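Local coordinates for protein cellobiose 2-epimerase (Caldibacillus thermoamylovorans, PDB 5ZHB) that catalyses the reversible conversion of cellobiose to glucosyl-mannose by inverting C2 of the reducing-end glucose unit, at residues A[148-153]-A[232-237]; A[154-159]-A[210-215]. One frame throughout, in Å; residues are numbered along the deposited sequence.

Interaction 1 of 2, residues A[148-153]-A[232-237]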
ATOM      1  N   GLY A 148      -4.659  16.743 -10.264  1.00 24.45           N
ATOM      2  CA  GLY A 148      -4.662  15.277 -10.358  1.00 26.07           C
ATOM      3  C   GLY A 148      -6.050  14.638 -10.532  1.00 30.14           C
ATOM      4  O   GLY A 148      -6.164  13.422 -10.446  1.00 27.83           O
ATOM      5  N   PHE A 149      -7.091  15.434 -10.853  1.00 28.70           N
ATOM      6  CA  PHE A 149      -8.468  14.936 -10.918  1.00 29.73           C
ATOM      7  C   PHE A 149      -9.130  15.393 -12.214  1.00 29.95           C
ATOM      8  O   PHE A 149      -9.018  16.554 -12.569  1.00 30.40           O
ATOM      9  CB  PHE A 149      -9.326  15.394  -9.734  1.00 30.00           C
ATOM     10  CG  PHE A 149     -10.776  14.906  -9.812  1.00 29.99           C
ATOM     11  CD1 PHE A 149     -11.088  13.563  -9.630  1.00 32.23           C
ATOM     12  CD2 PHE A 149     -11.824  15.798 -10.037  1.00 34.49           C
ATOM     13  CE1 PHE A 149     -12.403  13.102  -9.717  1.00 31.58           C
ATOM     14  CE2 PHE A 149     -13.144  15.346 -10.090  1.00 32.94           C
ATOM     15  CZ  PHE A 149     -13.430  13.997  -9.944  1.00 31.64           C
ATOM     16  N   ASN A 150      -9.753  14.448 -12.939  1.00 26.69           N
ATOM     17  CA  ASN A 150     -10.468  14.735 -14.161  1.00 29.24           C
ATOM     18  C   ASN A 150     -11.974  14.883 -13.885  1.00 34.73           C
ATOM     19  O   ASN A 150     -12.674  13.891 -13.743  1.00 33.81           O
ATOM     20  CB  ASN A 150     -10.161  13.648 -15.165  1.00 28.18           C
ATOM     21  CG  ASN A 150     -10.683  13.995 -16.525  1.00 28.27           C
ATOM     22  OD1 ASN A 150     -11.606  14.808 -16.625  1.00 29.07           O
ATOM     23  ND2 ASN A 150     -10.122  13.371 -17.547  1.00 30.11           N
ATOM     24  N   GLU A 151     -12.467  16.129 -13.849  1.00 36.53           N
ATOM     25  CA  GLU A 151     -13.889  16.446 -13.758  1.00 37.47           C
ATOM     26  C   GLU A 151     -14.753  15.745 -14.805  1.00 36.37           C
ATOM     27  O   GLU A 151     -15.897  15.381 -14.548  1.00 35.36           O
ATOM     28  CB  GLU A 151     -14.094  17.931 -14.026  1.00 45.30           C
ATOM     29  CG  GLU A 151     -13.772  18.772 -12.803  1.00 50.37           C
ATOM     30  CD  GLU A 151     -14.756  18.434 -11.712  1.00 64.94           C
ATOM     31  OE1 GLU A 151     -15.957  18.316 -12.046  1.00 74.17           O
ATOM     32  OE2 GLU A 151     -14.331  18.277 -10.554  1.00 74.29           O
ATOM     33  N   GLU A 152     -14.234  15.623 -16.015  1.00 35.65           N
ATOM     34  CA  GLU A 152     -15.031  15.130 -17.119  1.00 37.46           C
ATOM     35  C   GLU A 152     -15.385  13.666 -16.903  1.00 38.81           C
ATOM     36  O   GLU A 152     -16.535  13.306 -17.130  1.00 37.70           O
ATOM     37  CB  GLU A 152     -14.346  15.264 -18.476  1.00 41.12           C
ATOM     38  CG  GLU A 152     -14.861  16.410 -19.332  1.00 50.53           C
ATOM     39  CD  GLU A 152     -14.317  16.195 -20.724  1.00 57.08           C
ATOM     40  OE1 GLU A 152     -15.010  15.589 -21.587  1.00 61.52           O
ATOM     41  OE2 GLU A 152     -13.162  16.627 -20.905  1.00 53.67           O
ATOM     42  N   THR A 153     -14.405  12.843 -16.473  1.00 34.26           N
ATOM     43  CA  THR A 153     -14.568  11.390 -16.439  1.00 31.26           C
ATOM     44  C   THR A 153     -14.949  10.901 -15.035  1.00 31.01           C
ATOM     45  O   THR A 153     -15.302   9.734 -14.898  1.00 31.78           O
ATOM     46  CB  THR A 153     -13.275  10.718 -16.915  1.00 32.19           C
ATOM     47  OG1 THR A 153     -12.255  11.142 -16.011  1.00 30.10           O
ATOM     48  CG2 THR A 153     -12.895  11.102 -18.331  1.00 31.83           C
ATOM     49  N   PHE A 232      -8.640   0.715 -17.063  1.00 27.89           N
ATOM     50  CA  PHE A 232      -9.815   1.277 -17.707  1.00 29.69           C
ATOM     51  C   PHE A 232      -9.389   2.315 -18.744  1.00 34.80           C
ATOM     52  O   PHE A 232      -8.310   2.913 -18.647  1.00 31.67           O
ATOM     53  CB  PHE A 232     -10.702   2.010 -16.698  1.00 29.05           C
ATOM     54  CG  PHE A 232     -11.079   1.120 -15.526  1.00 31.20           C
ATOM     55  CD1 PHE A 232     -10.212   0.964 -14.450  1.00 28.34           C
ATOM     56  CD2 PHE A 232     -12.259   0.378 -15.546  1.00 30.14           C
ATOM     57  CE1 PHE A 232     -10.514   0.085 -13.421  1.00 29.62           C
ATOM     58  CE2 PHE A 232     -12.565  -0.489 -14.514  1.00 29.19           C
ATOM     59  CZ  PHE A 232     -11.697  -0.625 -13.446  1.00 32.27           C
ATOM     60  N   ASN A 233     -10.293   2.522 -19.712  1.00 34.51           N
ATOM     61  CA  ASN A 233     -10.260   3.662 -20.604  1.00 37.39           C
ATOM     62  C   ASN A 233     -10.975   4.833 -19.925  1.00 36.28           C
ATOM     63  O   ASN A 233     -11.484   4.701 -18.810  1.00 35.61           O
ATOM     64  CB  ASN A 233     -10.810   3.258 -21.974  1.00 40.72           C
ATOM     65  CG  ASN A 233     -12.299   2.996 -21.990  1.00 38.15           C
ATOM     66  OD1 ASN A 233     -13.038   3.432 -21.101  1.00 40.96           O
ATOM     67  ND2 ASN A 233     -12.775   2.332 -23.036  1.00 42.74           N
ATOM     68  N   ASN A 234     -11.050   5.975 -20.624  1.00 35.75           N
ATOM     69  CA  ASN A 234     -11.635   7.186 -20.076  1.00 37.16           C
ATOM     70  C   ASN A 234     -13.142   7.069 -19.865  1.00 38.15           C
ATOM     71  O   ASN A 234     -13.730   7.945 -19.239  1.00 41.18           O
ATOM     72  CB  ASN A 234     -11.325   8.390 -20.957  1.00 45.80           C
ATOM     73  CG  ASN A 234     -10.010   9.010 -20.558  1.00 51.03           C
ATOM     74  OD1 ASN A 234      -9.808   9.328 -19.374  1.00 46.95           O
ATOM     75  ND2 ASN A 234      -9.104   9.156 -21.513  1.00 53.30           N
ATOM     76  N   HIS A 235     -13.762   6.004 -20.383  1.00 37.65           N
ATOM     77  CA  HIS A 235     -15.180   5.781 -20.146  1.00 44.76           C
ATOM     78  C   HIS A 235     -15.395   4.820 -18.975  1.00 43.60           C
ATOM     79  O   HIS A 235     -16.503   4.325 -18.804  1.00 36.55           O
ATOM     80  CB  HIS A 235     -15.855   5.285 -21.431  1.00 49.43           C
ATOM     81  CG  HIS A 235     -16.017   6.389 -22.421  1.00 61.89           C
ATOM     82  ND1 HIS A 235     -15.576   6.317 -23.724  1.00 60.03           N
ATOM     83  CD2 HIS A 235     -16.523   7.626 -22.259  1.00 65.74           C
ATOM     84  CE1 HIS A 235     -15.839   7.464 -24.334  1.00 64.67           C
ATOM     85  NE2 HIS A 235     -16.415   8.274 -23.465  1.00 69.10           N
ATOM     86  N   TRP A 236     -14.327   4.542 -18.198  1.00 35.52           N
ATOM     87  CA  TRP A 236     -14.375   3.634 -17.063  1.00 30.92           C
ATOM     88  C   TRP A 236     -14.775   2.241 -17.520  1.00 30.80           C
ATOM     89  O   TRP A 236     -15.363   1.479 -16.764  1.00 33.92           O
ATOM     90  CB  TRP A 236     -15.304   4.136 -15.948  1.00 30.39           C
ATOM     91  CG  TRP A 236     -14.724   5.027 -14.881  1.00 30.39           C
ATOM     92  CD1 TRP A 236     -14.967   6.356 -14.709  1.00 31.21           C
ATOM     93  CD2 TRP A 236     -13.857   4.636 -13.785  1.00 30.63           C
ATOM     94  NE1 TRP A 236     -14.307   6.831 -13.605  1.00 35.14           N
ATOM     95  CE2 TRP A 236     -13.621   5.797 -13.016  1.00 31.06           C
ATOM     96  CE3 TRP A 236     -13.251   3.434 -13.394  1.00 28.82           C
ATOM     97  CZ2 TRP A 236     -12.817   5.779 -11.877  1.00 31.55           C
ATOM     98  CZ3 TRP A 236     -12.446   3.425 -12.273  1.00 28.45           C
ATOM     99  CH2 TRP A 236     -12.256   4.570 -11.513  1.00 27.67           C
ATOM    100  N   GLU A 237     -14.391   1.880 -18.740  1.00 39.14           N
ATOM    101  CA  GLU A 237     -14.593   0.536 -19.231  1.00 44.13           C
ATOM    102  C   GLU A 237     -13.275  -0.212 -19.094  1.00 42.15           C
ATOM    103  O   GLU A 237     -12.243   0.252 -19.556  1.00 37.58           O
ATOM    104  CB  GLU A 237     -15.080   0.582 -20.679  1.00 48.53           C
ATOM    105  CG  GLU A 237     -16.390   1.352 -20.837  1.00 54.16           C
ATOM    106  CD  GLU A 237     -16.918   1.516 -22.256  1.00 58.83           C
ATOM    107  OE1 GLU A 237     -16.173   1.297 -23.237  1.00 59.18           O
ATOM    108  OE2 GLU A 237     -18.125   1.834 -22.357  1.00 64.02           O
TER
HETATM  109  O   HOH W   1     -15.840   8.255 -17.571  1.00 37.46           O
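Thr153 packs its methyl against the backbone and the side chain of Asn234. CG2 of Thr153 lies 3.4 Å from the carbonyl O of Asn234 and 3.7 Å from OD1 of the same residue. With chi1 at 60°, OG1 of Thr153 sits between its own N and C, and the methyl is the branch that meets Asn234. The other meeting is with an aromatic ring. The carbonyl O of Thr153 lies at the edge of the Trp236 indole, in its plane and 3.3 Å from NE1. That NE1 hydrogen-bonds to the carbonyl O of Asn154. Both segments lie in connections between helices of the alpha/alpha barrel of this epimerase family. Segment 148-153 holds the first strand and most of the turn of a beta hairpin, and 232-237 holds a type I turn from Asn233 to Trp236. One water bridges the two backbones, donating to O of Thr153 (3.1 Å) and to O of Asn234 (2.7 Å). Asx turns shape each segment internally. Asn150 OD1 accepts from N of Glu152 at 2.8 Å. Asn233 OD1 is gripped by the N-H groups of His235 and Glu237, which reach it from opposite faces of its carboxamide.

Interaction 2 of 2, residues A[154-159]-A[210-215]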
ATOM      1  N   ASN A 154     -14.869  11.784 -14.033  1.00 25.96           N
ATOM      2  CA  ASN A 154     -14.898  11.465 -12.615  1.00 30.71           C
ATOM      3  C   ASN A 154     -13.796  10.447 -12.265  1.00 31.77           C
ATOM      4  O   ASN A 154     -14.067   9.320 -11.834  1.00 28.68           O
ATOM      5  CB  ASN A 154     -16.267  10.985 -12.142  1.00 29.39           C
ATOM      6  CG  ASN A 154     -16.401  11.052 -10.637  1.00 27.55           C
ATOM      7  OD1 ASN A 154     -15.676  11.783  -9.948  1.00 26.59           O
ATOM      8  ND2 ASN A 154     -17.390  10.350 -10.101  1.00 30.36           N
ATOM      9  N   ALA A 155     -12.534  10.831 -12.478  1.00 31.45           N
ATOM     10  CA  ALA A 155     -11.447   9.890 -12.226  1.00 26.80           C
ATOM     11  C   ALA A 155     -10.177  10.646 -11.871  1.00 29.28           C
ATOM     12  O   ALA A 155      -9.922  11.737 -12.379  1.00 26.70           O
ATOM     13  CB  ALA A 155     -11.278   8.988 -13.418  1.00 27.47           C
ATOM     14  N   TYR A 156      -9.410  10.094 -10.920  1.00 26.51           N
ATOM     15  CA  TYR A 156      -8.089  10.625 -10.648  1.00 23.83           C
ATOM     16  C   TYR A 156      -7.172  10.267 -11.810  1.00 21.61           C
ATOM     17  O   TYR A 156      -7.339   9.266 -12.506  1.00 21.32           O
ATOM     18  CB  TYR A 156      -7.678  10.188  -9.237  1.00 23.40           C
ATOM     19  CG  TYR A 156      -8.510  10.884  -8.179  1.00 25.33           C
ATOM     20  CD1 TYR A 156      -8.147  12.135  -7.693  1.00 22.70           C
ATOM     21  CD2 TYR A 156      -9.710  10.321  -7.713  1.00 24.25           C
ATOM     22  CE1 TYR A 156      -8.933  12.785  -6.761  1.00 21.82           C
ATOM     23  CE2 TYR A 156     -10.501  10.979  -6.790  1.00 23.63           C
ATOM     24  CZ  TYR A 156     -10.088  12.193  -6.272  1.00 22.65           C
ATOM     25  OH  TYR A 156     -10.870  12.900  -5.401  1.00 23.19           O
ATOM     26  N   LYS A 157      -6.191  11.142 -12.016  1.00 26.12           N
ATOM     27  CA  LYS A 157      -5.251  11.051 -13.101  1.00 26.17           C
ATOM     28  C   LYS A 157      -3.998  10.306 -12.628  1.00 24.00           C
ATOM     29  O   LYS A 157      -3.957   9.791 -11.509  1.00 23.01           O
ATOM     30  CB  LYS A 157      -5.009  12.494 -13.571  1.00 30.26           C
ATOM     31  CG  LYS A 157      -6.172  13.168 -14.298  1.00 30.79           C
ATOM     32  CD  LYS A 157      -5.750  14.520 -14.869  1.00 31.65           C
ATOM     33  CE  LYS A 157      -6.843  15.221 -15.616  1.00 34.64           C
ATOM     34  NZ  LYS A 157      -6.310  16.398 -16.320  1.00 36.62           N
ATOM     35  N   GLU A 158      -3.024  10.182 -13.540  1.00 23.32           N
ATOM     36  CA  GLU A 158      -1.881   9.301 -13.379  1.00 21.56           C
ATOM     37  C   GLU A 158      -0.600  10.144 -13.323  1.00 23.88           C
ATOM     38  O   GLU A 158      -0.191  10.567 -12.243  1.00 24.88           O
ATOM     39  CB  GLU A 158      -1.868   8.246 -14.484  1.00 23.09           C
ATOM     40  CG  GLU A 158      -2.998   7.214 -14.389  1.00 24.39           C
ATOM     41  CD  GLU A 158      -2.830   6.286 -13.193  1.00 27.52           C
ATOM     42  OE1 GLU A 158      -1.673   5.881 -12.961  1.00 29.73           O
ATOM     43  OE2 GLU A 158      -3.817   5.961 -12.525  1.00 24.67           O
ATOM     44  N   GLU A 159       0.029  10.376 -14.484  1.00 22.89           N
ATOM     45  CA  GLU A 159       1.429  10.795 -14.538  1.00 23.42           C
ATOM     46  C   GLU A 159       1.534  12.192 -15.163  1.00 23.22           C
ATOM     47  O   GLU A 159       0.922  12.459 -16.202  1.00 21.79           O
ATOM     48  CB  GLU A 159       2.269   9.796 -15.330  1.00 26.39           C
ATOM     49  CG  GLU A 159       3.731  10.191 -15.536  1.00 32.09           C
ATOM     50  CD  GLU A 159       4.493   9.183 -16.382  1.00 38.56           C
ATOM     51  OE1 GLU A 159       4.268   7.998 -16.139  1.00 45.25           O
ATOM     52  OE2 GLU A 159       5.288   9.559 -17.270  1.00 44.26           O
ATOM     53  N   ALA A 210     -16.686   9.484  -0.243  1.00 28.67           N
ATOM     54  CA  ALA A 210     -17.923   8.831  -0.656  1.00 27.18           C
ATOM     55  C   ALA A 210     -17.911   8.631  -2.157  1.00 25.46           C
ATOM     56  O   ALA A 210     -18.325   7.582  -2.657  1.00 27.89           O
ATOM     57  CB  ALA A 210     -19.155   9.617  -0.197  1.00 29.51           C
ATOM     58  N   ASN A 211     -17.373   9.625  -2.876  1.00 24.37           N
ATOM     59  CA  ASN A 211     -17.204   9.510  -4.309  1.00 25.23           C
ATOM     60  C   ASN A 211     -16.309   8.321  -4.687  1.00 23.90           C
ATOM     61  O   ASN A 211     -16.679   7.533  -5.559  1.00 26.40           O
ATOM     62  CB  ASN A 211     -16.782  10.850  -4.906  1.00 28.10           C
ATOM     63  CG  ASN A 211     -16.644  10.791  -6.405  1.00 31.52           C
ATOM     64  OD1 ASN A 211     -17.593  10.461  -7.120  1.00 28.29           O
ATOM     65  ND2 ASN A 211     -15.452  11.077  -6.913  1.00 33.72           N
ATOM     66  N   LEU A 212     -15.128   8.189  -4.070  1.00 26.03           N
ATOM     67  CA  LEU A 212     -14.235   7.050  -4.348  1.00 23.27           C
ATOM     68  C   LEU A 212     -14.908   5.703  -4.084  1.00 22.25           C
ATOM     69  O   LEU A 212     -14.763   4.739  -4.865  1.00 25.42           O
ATOM     70  CB  LEU A 212     -12.957   7.242  -3.523  1.00 23.57           C
ATOM     71  CG  LEU A 212     -11.943   8.216  -4.156  1.00 23.56           C
ATOM     72  CD1 LEU A 212     -11.033   8.860  -3.180  1.00 22.70           C
ATOM     73  CD2 LEU A 212     -11.098   7.505  -5.199  1.00 25.29           C
ATOM     74  N   ILE A 213     -15.662   5.631  -3.000  1.00 26.08           N
ATOM     75  CA  ILE A 213     -16.327   4.380  -2.653  1.00 25.36           C
ATOM     76  C   ILE A 213     -17.324   4.005  -3.735  1.00 25.32           C
ATOM     77  O   ILE A 213     -17.385   2.863  -4.197  1.00 29.21           O
ATOM     78  CB  ILE A 213     -16.959   4.459  -1.255  1.00 28.29           C
ATOM     79  CG1 ILE A 213     -15.886   4.521  -0.202  1.00 28.01           C
ATOM     80  CG2 ILE A 213     -17.903   3.258  -1.027  1.00 31.11           C
ATOM     81  CD1 ILE A 213     -16.345   5.104   1.118  1.00 29.02           C
ATOM     82  N   ASP A 214     -18.056   5.003  -4.220  1.00 30.16           N
ATOM     83  CA  ASP A 214     -19.069   4.771  -5.242  1.00 28.83           C
ATOM     84  C   ASP A 214     -18.434   4.388  -6.576  1.00 30.02           C
ATOM     85  O   ASP A 214     -18.912   3.470  -7.251  1.00 26.54           O
ATOM     86  CB  ASP A 214     -20.032   5.943  -5.279  1.00 35.23           C
ATOM     87  CG  ASP A 214     -21.354   5.565  -5.921  1.00 42.70           C
ATOM     88  OD1 ASP A 214     -22.043   4.684  -5.352  1.00 44.31           O
ATOM     89  OD2 ASP A 214     -21.590   6.031  -7.040  1.00 45.45           O
ATOM     90  N   LEU A 215     -17.295   5.030  -6.922  1.00 26.84           N
ATOM     91  CA  LEU A 215     -16.537   4.611  -8.085  1.00 25.68           C
ATOM     92  C   LEU A 215     -16.103   3.147  -7.948  1.00 22.48           C
ATOM     93  O   LEU A 215     -16.167   2.382  -8.909  1.00 24.13           O
ATOM     94  CB  LEU A 215     -15.331   5.529  -8.284  1.00 24.92           C
ATOM     95  CG  LEU A 215     -15.586   6.955  -8.789  1.00 27.20           C
ATOM     96  CD1 LEU A 215     -14.325   7.779  -8.669  1.00 28.98           C
ATOM     97  CD2 LEU A 215     -16.033   6.922 -10.213  1.00 26.64           C
TER
HETATM   98  O   HOH W   2     -13.393  11.573  -4.957  1.00 26.85           O
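Asn154 and Asn211 each hold CG anti to the backbone N (chi1 -163° and -178°), which extends the two carboxamides toward each other from opposite directions. Their planes are 24° apart, nearly coplanar, and they pair through two reciprocal hydrogen bonds. ND2 of Asn154 donates to OD1 of Asn211 at 3.0 Å. This bond is nearly straight and falls on a lone pair. ND2 of Asn211 returns a bond to OD1 of Asn154 at 3.1 Å, more bent and slightly tilted from the carbonyl plane. The same ND2 also donates to a water, 2.9 Å away, that in turn donates to OH of Tyr156. That hydroxyl also bonds Glu145 and Arg208. With an alanine in place of Asn154, the Asn211 amide loses both partners in the pair and would probably be freer to turn. Leu215 packs beside the pair, its CD2 3.5 Å from the carbonyl O of Asn154. The apolar contact is CD2 of Leu212 against CE2 of Tyr156 at 3.9 Å, the side chains crossing at about a right angle. Asn154 and Ala155 both face Asn150, a G1 beta bulge, and this hairpin end rests on helix 203-220 of the alpha/alpha barrel.

How the interactions relate
Interaction 2 is buried and joins a hairpin to a barrel helix. Interaction 1 is partly buried, farther from the chain centre, and joins the turn of the same hairpin to another connecting loop. The chemistry follows the place. Both include a bridging water. In interaction 1 it joins two backbone carbonyls beside a methyl contact, while interaction 2 adds a direct amide pair and leucine and tyrosine packing. Strands 149-150 and 155-160 are antiparallel neighbours, and Gly148 O with Lys157 N and Asn150 N with Ala155 O probably bond across them. The Phe149 ring also packs on Asn154. Trp236 ties the two together, its indole touching Ala155 and Leu215.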